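2-Cys Peroxiredoxin (Plasmodium vivax SaI-1, PDB 2I81) probably reduces hydrogen peroxide and organic hydroperoxides through a reactive cysteine, as a typical 2-Cys peroxiredoxin with the thioredoxin-like fold. Local coordinates at residues L62-D76 with W103-K117. Residues are numbered along the deposited sequence; the frame is centred on the assembly and turned at random.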
ATOM      1  N   LEU A  62     -16.434 -28.154 -24.252  1.00 20.00           N
ATOM      2  CA  LEU A  62     -15.961 -29.473 -23.951  1.00 20.00           C
ATOM      3  C   LEU A  62     -16.048 -30.447 -25.081  1.00 20.00           C
ATOM      4  O   LEU A  62     -17.016 -30.524 -25.747  1.00 24.19           O
ATOM      5  CB  LEU A  62     -16.650 -30.026 -22.730  1.00 20.00           C
ATOM      6  CG  LEU A  62     -16.197 -29.558 -21.365  1.00 20.00           C
ATOM      7  CD1 LEU A  62     -16.982 -30.087 -20.300  1.00 20.00           C
ATOM      8  CD2 LEU A  62     -14.785 -29.698 -21.066  1.00 20.00           C
ATOM      9  N   ASP A  63     -15.010 -31.213 -25.273  1.00 22.44           N
ATOM     10  CA  ASP A  63     -15.075 -32.419 -26.042  1.00 22.16           C
ATOM     11  C   ASP A  63     -15.976 -33.440 -25.434  1.00 22.70           C
ATOM     12  O   ASP A  63     -16.160 -33.463 -24.249  1.00 19.93           O
ATOM     13  CB  ASP A  63     -13.686 -32.972 -26.238  1.00 22.04           C
ATOM     14  CG  ASP A  63     -12.860 -32.100 -27.062  1.00 23.79           C
ATOM     15  OD1 ASP A  63     -13.257 -31.002 -27.251  1.00 26.54           O
ATOM     16  OD2 ASP A  63     -11.828 -32.485 -27.538  1.00 28.57           O
ATOM     17  N   PHE A  64     -16.539 -34.266 -26.296  1.00 23.63           N
ATOM     18  CA  PHE A  64     -17.469 -35.336 -25.908  1.00 24.83           C
ATOM     19  C   PHE A  64     -18.741 -34.836 -25.213  1.00 26.08           C
ATOM     20  O   PHE A  64     -19.315 -35.535 -24.373  1.00 27.08           O
ATOM     21  CB  PHE A  64     -16.768 -36.410 -25.063  1.00 24.12           C
ATOM     22  CG  PHE A  64     -15.690 -37.150 -25.797  1.00 23.78           C
ATOM     23  CD1 PHE A  64     -14.350 -36.833 -25.594  1.00 23.49           C
ATOM     24  CD2 PHE A  64     -16.011 -38.162 -26.699  1.00 20.28           C
ATOM     25  CE1 PHE A  64     -13.345 -37.516 -26.276  1.00 21.66           C
ATOM     26  CE2 PHE A  64     -15.014 -38.849 -27.386  1.00 22.36           C
ATOM     27  CZ  PHE A  64     -13.678 -38.525 -27.173  1.00 23.92           C
ATOM     28  N   THR A  65     -19.175 -33.629 -25.570  1.00 28.13           N
ATOM     29  CA  THR A  65     -20.453 -33.108 -25.086  1.00 30.06           C
ATOM     30  C   THR A  65     -21.501 -33.036 -26.202  1.00 31.37           C
ATOM     31  O   THR A  65     -21.540 -33.910 -27.071  1.00 32.15           O
ATOM     32  CB  THR A  65     -20.316 -31.761 -24.329  1.00 30.43           C
ATOM     33  OG1 THR A  65     -19.566 -30.830 -25.120  1.00 34.32           O
ATOM     34  CG2 THR A  65     -19.631 -31.969 -22.984  1.00 24.08           C
ATOM     35  N   PHE A  66     -22.334 -31.996 -26.185  1.00 33.25           N
ATOM     36  CA  PHE A  66     -23.635 -32.054 -26.859  1.00 34.70           C
ATOM     37  C   PHE A  66     -23.833 -31.083 -28.031  1.00 34.43           C
ATOM     38  O   PHE A  66     -23.955 -31.522 -29.176  1.00 35.79           O
ATOM     39  CB  PHE A  66     -24.758 -31.944 -25.815  1.00 34.64           C
ATOM     40  CG  PHE A  66     -24.436 -32.639 -24.513  1.00 38.38           C
ATOM     41  CD1 PHE A  66     -24.185 -34.010 -24.483  1.00 35.08           C
ATOM     42  CD2 PHE A  66     -24.366 -31.922 -23.322  1.00 39.72           C
ATOM     43  CE1 PHE A  66     -23.869 -34.655 -23.292  1.00 33.45           C
ATOM     44  CE2 PHE A  66     -24.058 -32.562 -22.121  1.00 37.60           C
ATOM     45  CZ  PHE A  66     -23.812 -33.932 -22.108  1.00 34.04           C
ATOM     46  N   VAL A  67     -23.873 -29.780 -27.751  1.00 34.64           N
ATOM     47  CA  VAL A  67     -23.988 -28.766 -28.807  1.00 34.62           C
ATOM     48  C   VAL A  67     -22.688 -28.696 -29.606  1.00 34.87           C
ATOM     49  O   VAL A  67     -22.706 -28.505 -30.824  1.00 35.96           O
ATOM     50  CB  VAL A  67     -24.279 -27.355 -28.238  1.00 35.01           C
ATOM     51  CG1 VAL A  67     -24.489 -26.347 -29.361  1.00 34.20           C
ATOM     52  CG2 VAL A  67     -25.474 -27.362 -27.308  1.00 34.75           C
ATOM     53  N   CYS A  68     -21.568 -28.863 -28.903  1.00 32.97           N
ATOM     54  CA  CYS A  68     -20.229 -28.694 -29.470  1.00 31.93           C
ATOM     55  C   CYS A  68     -19.987 -29.447 -30.787  1.00 30.52           C
ATOM     56  O   CYS A  68     -19.591 -28.822 -31.774  1.00 29.98           O
ATOM     57  CB  CYS A  68     -19.149 -29.054 -28.440  1.00 31.77           C
ATOM     58  SG  CYS A  68     -19.346 -28.256 -26.833  1.00 34.97           S
ATOM     59  N   PRO A  69     -20.225 -30.780 -30.814  1.00 29.01           N
ATOM     60  CA  PRO A  69     -19.934 -31.517 -32.049  1.00 28.87           C
ATOM     61  C   PRO A  69     -20.771 -31.046 -33.232  1.00 29.06           C
ATOM     62  O   PRO A  69     -20.264 -30.981 -34.351  1.00 28.73           O
ATOM     63  CB  PRO A  69     -20.276 -32.969 -31.694  1.00 28.28           C
ATOM     64  CG  PRO A  69     -21.151 -32.892 -30.518  1.00 27.13           C
ATOM     65  CD  PRO A  69     -20.749 -31.671 -29.761  1.00 30.02           C
ATOM     66  N   SER A  70     -22.033 -30.706 -32.975  1.00 30.19           N
ATOM     67  CA  SER A  70     -22.930 -30.210 -34.016  1.00 30.58           C
ATOM     68  C   SER A  70     -22.423 -28.901 -34.619  1.00 30.54           C
ATOM     69  O   SER A  70     -22.600 -28.662 -35.813  1.00 31.30           O
ATOM     70  CB  SER A  70     -24.357 -30.044 -33.484  1.00 32.12           C
ATOM     71  OG  SER A  70     -24.471 -28.919 -32.629  1.00 33.55           O
ATOM     72  N   GLU A  71     -21.792 -28.068 -33.794  1.00 29.09           N
ATOM     73  CA  GLU A  71     -21.220 -26.801 -34.254  1.00 29.54           C
ATOM     74  C   GLU A  71     -19.943 -27.024 -35.053  1.00 28.05           C
ATOM     75  O   GLU A  71     -19.767 -26.447 -36.129  1.00 28.85           O
ATOM     76  CB  GLU A  71     -20.948 -25.870 -33.071  1.00 29.19           C
ATOM     77  CG  GLU A  71     -22.197 -25.479 -32.295  1.00 34.37           C
ATOM     78  CD  GLU A  71     -21.897 -24.569 -31.123  1.00 33.80           C
ATOM     79  OE1 GLU A  71     -22.510 -23.484 -31.049  1.00 29.04           O
ATOM     80  OE2 GLU A  71     -21.050 -24.931 -30.275  1.00 35.28           O
ATOM     81  N   ILE A  72     -19.060 -27.866 -34.518  1.00 26.33           N
ATOM     82  CA  ILE A  72     -17.784 -28.185 -35.156  1.00 25.30           C
ATOM     83  C   ILE A  72     -18.000 -28.808 -36.538  1.00 25.32           C
ATOM     84  O   ILE A  72     -17.317 -28.447 -37.500  1.00 24.30           O
ATOM     85  CB  ILE A  72     -16.912 -29.099 -34.253  1.00 26.13           C
ATOM     86  CG1 ILE A  72     -16.541 -28.355 -32.964  1.00 24.70           C
ATOM     87  CG2 ILE A  72     -15.638 -29.542 -34.980  1.00 24.18           C
ATOM     88  CD1 ILE A  72     -16.160 -29.252 -31.811  1.00 25.18           C
ATOM     89  N   ILE A  73     -18.961 -29.724 -36.630  1.00 25.75           N
ATOM     90  CA  ILE A  73     -19.297 -30.378 -37.897  1.00 27.74           C
ATOM     91  C   ILE A  73     -19.952 -29.398 -38.878  1.00 28.27           C
ATOM     92  O   ILE A  73     -19.635 -29.410 -40.072  1.00 30.06           O
ATOM     93  CB  ILE A  73     -20.181 -31.636 -37.681  1.00 28.35           C
ATOM     94  CG1 ILE A  73     -19.374 -32.731 -36.974  1.00 27.22           C
ATOM     95  CG2 ILE A  73     -20.728 -32.167 -39.009  1.00 29.62           C
ATOM     96  CD1 ILE A  73     -20.222 -33.760 -36.246  1.00 19.03           C
ATOM     97  N   ALA A  74     -20.844 -28.547 -38.371  1.00 26.88           N
ATOM     98  CA  ALA A  74     -21.499 -27.532 -39.197  1.00 26.90           C
ATOM     99  C   ALA A  74     -20.511 -26.528 -39.791  1.00 26.54           C
ATOM    100  O   ALA A  74     -20.657 -26.123 -40.946  1.00 29.39           O
ATOM    101  CB  ALA A  74     -22.583 -26.811 -38.413  1.00 26.53           C
ATOM    102  N   LEU A  75     -19.511 -26.134 -39.004  1.00 25.07           N
ATOM    103  CA  LEU A  75     -18.489 -25.194 -39.468  1.00 25.18           C
ATOM    104  C   LEU A  75     -17.525 -25.839 -40.462  1.00 26.05           C
ATOM    105  O   LEU A  75     -17.059 -25.178 -41.396  1.00 27.46           O
ATOM    106  CB  LEU A  75     -17.721 -24.593 -38.285  1.00 24.23           C
ATOM    107  CG  LEU A  75     -18.464 -23.561 -37.427  1.00 23.25           C
ATOM    108  CD1 LEU A  75     -17.860 -23.484 -36.034  1.00 23.60           C
ATOM    109  CD2 LEU A  75     -18.488 -22.184 -38.086  1.00 23.48           C
ATOM    110  N   ASP A  76     -17.229 -27.124 -40.256  1.00 28.12           N
ATOM    111  CA  ASP A  76     -16.327 -27.855 -41.143  1.00 30.36           C
ATOM    112  C   ASP A  76     -16.957 -28.117 -42.512  1.00 32.22           C
ATOM    113  O   ASP A  76     -16.258 -28.117 -43.529  1.00 32.85           O
ATOM    114  CB  ASP A  76     -15.869 -29.169 -40.506  1.00 29.75           C
ATOM    115  CG  ASP A  76     -14.586 -29.696 -41.124  1.00 32.37           C
ATOM    116  OD1 ASP A  76     -14.585 -30.851 -41.599  1.00 40.78           O
ATOM    117  OD2 ASP A  76     -13.580 -28.952 -41.143  1.00 31.90           O
ATOM    118  N   TRP A 103     -11.483 -37.588 -30.131  1.00 22.88           N
ATOM    119  CA  TRP A 103     -12.830 -37.177 -30.520  1.00 22.23           C
ATOM    120  C   TRP A 103     -12.991 -37.232 -32.032  1.00 21.91           C
ATOM    121  O   TRP A 103     -14.083 -37.497 -32.542  1.00 20.35           O
ATOM    122  CB  TRP A 103     -13.132 -35.770 -30.001  1.00 22.77           C
ATOM    123  CG  TRP A 103     -14.598 -35.472 -29.822  1.00 22.13           C
ATOM    124  CD1 TRP A 103     -15.611 -36.379 -29.682  1.00 24.36           C
ATOM    125  CD2 TRP A 103     -15.203 -34.179 -29.720  1.00 23.23           C
ATOM    126  NE1 TRP A 103     -16.811 -35.731 -29.520  1.00 26.09           N
ATOM    127  CE2 TRP A 103     -16.591 -34.379 -29.537  1.00 22.51           C
ATOM    128  CE3 TRP A 103     -14.711 -32.868 -29.776  1.00 21.19           C
ATOM    129  CZ2 TRP A 103     -17.491 -33.317 -29.407  1.00 24.16           C
ATOM    130  CZ3 TRP A 103     -15.606 -31.814 -29.645  1.00 24.11           C
ATOM    131  CH2 TRP A 103     -16.982 -32.046 -29.464  1.00 23.52           C
ATOM    132  N   LYS A 104     -11.892 -36.986 -32.741  1.00 22.75           N
ATOM    133  CA  LYS A 104     -11.867 -37.096 -34.195  1.00 25.24           C
ATOM    134  C   LYS A 104     -11.876 -38.550 -34.654  1.00 27.30           C
ATOM    135  O   LYS A 104     -12.375 -38.856 -35.739  1.00 28.07           O
ATOM    136  CB  LYS A 104     -10.661 -36.360 -34.783  1.00 23.93           C
ATOM    137  CG  LYS A 104     -10.715 -34.850 -34.597  1.00 25.58           C
ATOM    138  CD  LYS A 104     -10.140 -34.109 -35.793  1.00 32.53           C
ATOM    139  CE  LYS A 104      -8.622 -34.054 -35.756  1.00 43.09           C
ATOM    140  NZ  LYS A 104      -8.064 -33.426 -36.988  1.00 49.29           N
ATOM    141  N   LYS A 105     -11.330 -39.441 -33.832  1.00 28.07           N
ATOM    142  CA  LYS A 105     -11.323 -40.865 -34.157  1.00 31.16           C
ATOM    143  C   LYS A 105     -12.592 -41.568 -33.683  1.00 32.63           C
ATOM    144  O   LYS A 105     -12.761 -42.775 -33.879  1.00 34.67           O
ATOM    145  CB  LYS A 105     -10.057 -41.536 -33.624  1.00 30.91           C
ATOM    146  CG  LYS A 105      -8.827 -41.100 -34.391  1.00 35.26           C
ATOM    147  CD  LYS A 105      -7.617 -41.970 -34.073  1.00 38.40           C
ATOM    148  CE  LYS A 105      -6.512 -41.657 -35.070  1.00 43.93           C
ATOM    149  NZ  LYS A 105      -5.493 -42.742 -35.133  1.00 50.90           N
ATOM    150  N   THR A 106     -13.484 -40.792 -33.072  1.00 31.62           N
ATOM    151  CA  THR A 106     -14.794 -41.277 -32.666  1.00 31.38           C
ATOM    152  C   THR A 106     -15.805 -40.979 -33.780  1.00 31.98           C
ATOM    153  O   THR A 106     -15.957 -39.825 -34.186  1.00 31.10           O
ATOM    154  CB  THR A 106     -15.246 -40.634 -31.332  1.00 30.43           C
ATOM    155  OG1 THR A 106     -14.209 -40.780 -30.353  1.00 28.33           O
ATOM    156  CG2 THR A 106     -16.517 -41.298 -30.812  1.00 28.01           C
ATOM    157  N   PRO A 107     -16.473 -42.030 -34.300  1.00 32.08           N
ATOM    158  CA  PRO A 107     -17.525 -41.885 -35.313  1.00 32.56           C
ATOM    159  C   PRO A 107     -18.700 -41.035 -34.832  1.00 33.40           C
ATOM    160  O   PRO A 107     -18.991 -41.001 -33.633  1.00 34.30           O
ATOM    161  CB  PRO A 107     -17.978 -43.328 -35.575  1.00 31.06           C
ATOM    162  CG  PRO A 107     -17.469 -44.123 -34.424  1.00 31.70           C
ATOM    163  CD  PRO A 107     -16.226 -43.443 -33.960  1.00 32.24           C
ATOM    164  N   LEU A 108     -19.362 -40.362 -35.773  1.00 34.84           N
ATOM    165  CA  LEU A 108     -20.471 -39.449 -35.475  1.00 36.47           C
ATOM    166  C   LEU A 108     -21.618 -40.133 -34.734  1.00 36.72           C
ATOM    167  O   LEU A 108     -22.221 -39.541 -33.836  1.00 37.57           O
ATOM    168  CB  LEU A 108     -21.007 -38.802 -36.761  1.00 37.46           C
ATOM    169  CG  LEU A 108     -20.042 -38.241 -37.814  1.00 41.66           C
ATOM    170  CD1 LEU A 108     -20.818 -37.732 -39.022  1.00 46.59           C
ATOM    171  CD2 LEU A 108     -19.157 -37.141 -37.249  1.00 36.82           C
ATOM    172  N   ALA A 109     -21.911 -41.375 -35.119  1.00 36.51           N
ATOM    173  CA  ALA A 109     -22.996 -42.153 -34.519  1.00 35.88           C
ATOM    174  C   ALA A 109     -22.730 -42.497 -33.053  1.00 35.00           C
ATOM    175  O   ALA A 109     -23.634 -42.930 -32.333  1.00 34.05           O
ATOM    176  CB  ALA A 109     -23.253 -43.418 -35.331  1.00 37.19           C
ATOM    177  N   LYS A 110     -21.486 -42.296 -32.621  1.00 34.52           N
ATOM    178  CA  LYS A 110     -21.086 -42.537 -31.236  1.00 34.89           C
ATOM    179  C   LYS A 110     -20.753 -41.238 -30.492  1.00 33.71           C
ATOM    180  O   LYS A 110     -20.093 -41.262 -29.449  1.00 32.71           O
ATOM    181  CB  LYS A 110     -19.913 -43.523 -31.188  1.00 36.19           C
ATOM    182  CG  LYS A 110     -20.319 -44.973 -31.458  1.00 39.37           C
ATOM    183  CD  LYS A 110     -19.125 -45.874 -31.782  1.00 44.39           C
ATOM    184  CE  LYS A 110     -18.212 -46.104 -30.577  1.00 48.41           C
ATOM    185  NZ  LYS A 110     -18.936 -46.729 -29.420  1.00 54.49           N
ATOM    186  N   GLY A 111     -21.222 -40.114 -31.029  1.00 31.55           N
ATOM    187  CA  GLY A 111     -21.037 -38.809 -30.398  1.00 30.28           C
ATOM    188  C   GLY A 111     -19.731 -38.122 -30.750  1.00 30.64           C
ATOM    189  O   GLY A 111     -19.314 -37.182 -30.071  1.00 30.74           O
ATOM    190  N   GLY A 112     -19.090 -38.592 -31.817  1.00 29.01           N
ATOM    191  CA  GLY A 112     -17.809 -38.046 -32.250  1.00 28.75           C
ATOM    192  C   GLY A 112     -17.943 -36.977 -33.313  1.00 28.98           C
ATOM    193  O   GLY A 112     -19.030 -36.752 -33.852  1.00 29.65           O
ATOM    194  N   ILE A 113     -16.829 -36.313 -33.612  1.00 28.46           N
ATOM    195  CA  ILE A 113     -16.809 -35.257 -34.624  1.00 27.89           C
ATOM    196  C   ILE A 113     -16.284 -35.738 -35.977  1.00 28.38           C
ATOM    197  O   ILE A 113     -16.421 -35.041 -36.984  1.00 28.96           O
ATOM    198  CB  ILE A 113     -16.036 -33.992 -34.153  1.00 27.60           C
ATOM    199  CG1 ILE A 113     -14.615 -34.345 -33.690  1.00 25.29           C
ATOM    200  CG2 ILE A 113     -16.812 -33.271 -33.057  1.00 30.10           C
ATOM    201  CD1 ILE A 113     -13.717 -33.136 -33.471  1.00 25.80           C
ATOM    202  N   GLY A 114     -15.700 -36.934 -35.997  1.00 29.08           N
ATOM    203  CA  GLY A 114     -15.148 -37.499 -37.224  1.00 32.51           C
ATOM    204  C   GLY A 114     -13.910 -36.751 -37.678  1.00 35.97           C
ATOM    205  O   GLY A 114     -13.346 -35.950 -36.929  1.00 38.15           O
ATOM    206  N   ASN A 115     -13.494 -37.000 -38.914  1.00 36.63           N
ATOM    207  CA  ASN A 115     -12.234 -36.458 -39.407  1.00 37.68           C
ATOM    208  C   ASN A 115     -12.365 -35.050 -39.999  1.00 36.93           C
ATOM    209  O   ASN A 115     -12.212 -34.856 -41.211  1.00 37.34           O
ATOM    210  CB  ASN A 115     -11.594 -37.427 -40.409  1.00 39.16           C
ATOM    211  CG  ASN A 115     -10.083 -37.291 -40.472  1.00 43.94           C
ATOM    212  OD1 ASN A 115      -9.496 -37.307 -41.554  1.00 50.63           O
ATOM    213  ND2 ASN A 115      -9.444 -37.159 -39.312  1.00 49.74           N
ATOM    214  N   ILE A 116     -12.647 -34.075 -39.132  1.00 34.72           N
ATOM    215  CA  ILE A 116     -12.807 -32.675 -39.549  1.00 33.07           C
ATOM    216  C   ILE A 116     -11.521 -32.099 -40.155  1.00 32.46           C
ATOM    217  O   ILE A 116     -10.415 -32.507 -39.789  1.00 30.94           O
ATOM    218  CB  ILE A 116     -13.335 -31.757 -38.406  1.00 35.04           C
ATOM    219  CG1 ILE A 116     -12.294 -31.600 -37.290  1.00 37.70           C
ATOM    220  CG2 ILE A 116     -14.668 -32.276 -37.862  1.00 32.13           C
ATOM    221  CD1 ILE A 116     -12.323 -30.245 -36.615  1.00 42.66           C
ATOM    222  N   LYS A 117     -11.677 -31.146 -41.073  1.00 32.25           N
ATOM    223  CA  LYS A 117     -10.553 -30.618 -41.855  1.00 33.09           C
ATOM    224  C   LYS A 117      -9.818 -29.420 -41.239  1.00 32.24           C
ATOM    225  O   LYS A 117      -8.666 -29.159 -41.594  1.00 35.15           O
ATOM    226  CB  LYS A 117     -11.007 -30.261 -43.274  1.00 33.80           C
ATOM    227  CG  LYS A 117     -11.228 -31.454 -44.197  1.00 36.49           C
ATOM    228  CD  LYS A 117     -11.690 -31.017 -45.590  1.00 37.35           C
ATOM    229  CE  LYS A 117     -10.545 -30.467 -46.441  1.00 48.27           C
ATOM    230  NZ  LYS A 117      -9.568 -31.521 -46.841  1.00 46.87           N
TER
HETATM  231  O   HOH W   1     -20.127 -36.980 -27.420  1.00 31.62           O
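Trp103 is sandwiched between the loop 62-65 and Ile113, an example of a large ring filling the gap between a loop and a helix start. Over one face lie Asp63 CA, 3.8 Å from the centroid of the Trp103 six-membered ring, and the backbone N of Phe64; Ile113 CG2 sits over the centre of the opposite face. Cys68 CB meets the rim in the ring plane, Ile72 CD1 comes within 3.4 Å of Trp103 CZ3, and Pro69 CB, 3.6 Å from Trp103 CZ2, also touches Ile113 CG2. With CG anti to the backbone N (chi1 -156°), the indole extends from the end of helix 97-104 toward helix 67-77. Trp103 NE1 donates to an in-plane lone pair of Gly111 O at 2.9 Å, which, with the packing on both faces, limits rotation. Trp103 CD1 lies over one face of the Phe64 ring, 3.4 Å from Phe64 CE2, the Phe64 and Trp103 planes inclined at 42°.

In peroxiredoxins the sequence Pro-x-x-x-Thr-x-x-Cys carries the peroxidatic cysteine on the first turn of a helix; Thr65 and Cys68 fit it, and Arg143, touching Cys68 and salt-bridged to Glu71, is consistent with that pocket. The indole packs against the turn bearing Cys68, probably the peroxidatic residue, and Asp63, hydrogen-bonded to His100, ties the same loop to helix 97-104.

Elsewhere the packing thins. A water donates to Gly111 O at 2.8 Å and weakly to Thr65 O. Ile73 CD1 touches Leu108 CD2, and Ile72 CG2 meets Ile116 CD1. At the partly exposed end, Asp76 OD1 accepts Lys117 N at 3.0 Å on the syn side but 28° out of the carboxylate plane, OD2 adding a weak second bond while also pairing with His118; beyond its CB, near Asp76 OD2, the Lys117 side chain is exposed to solvent.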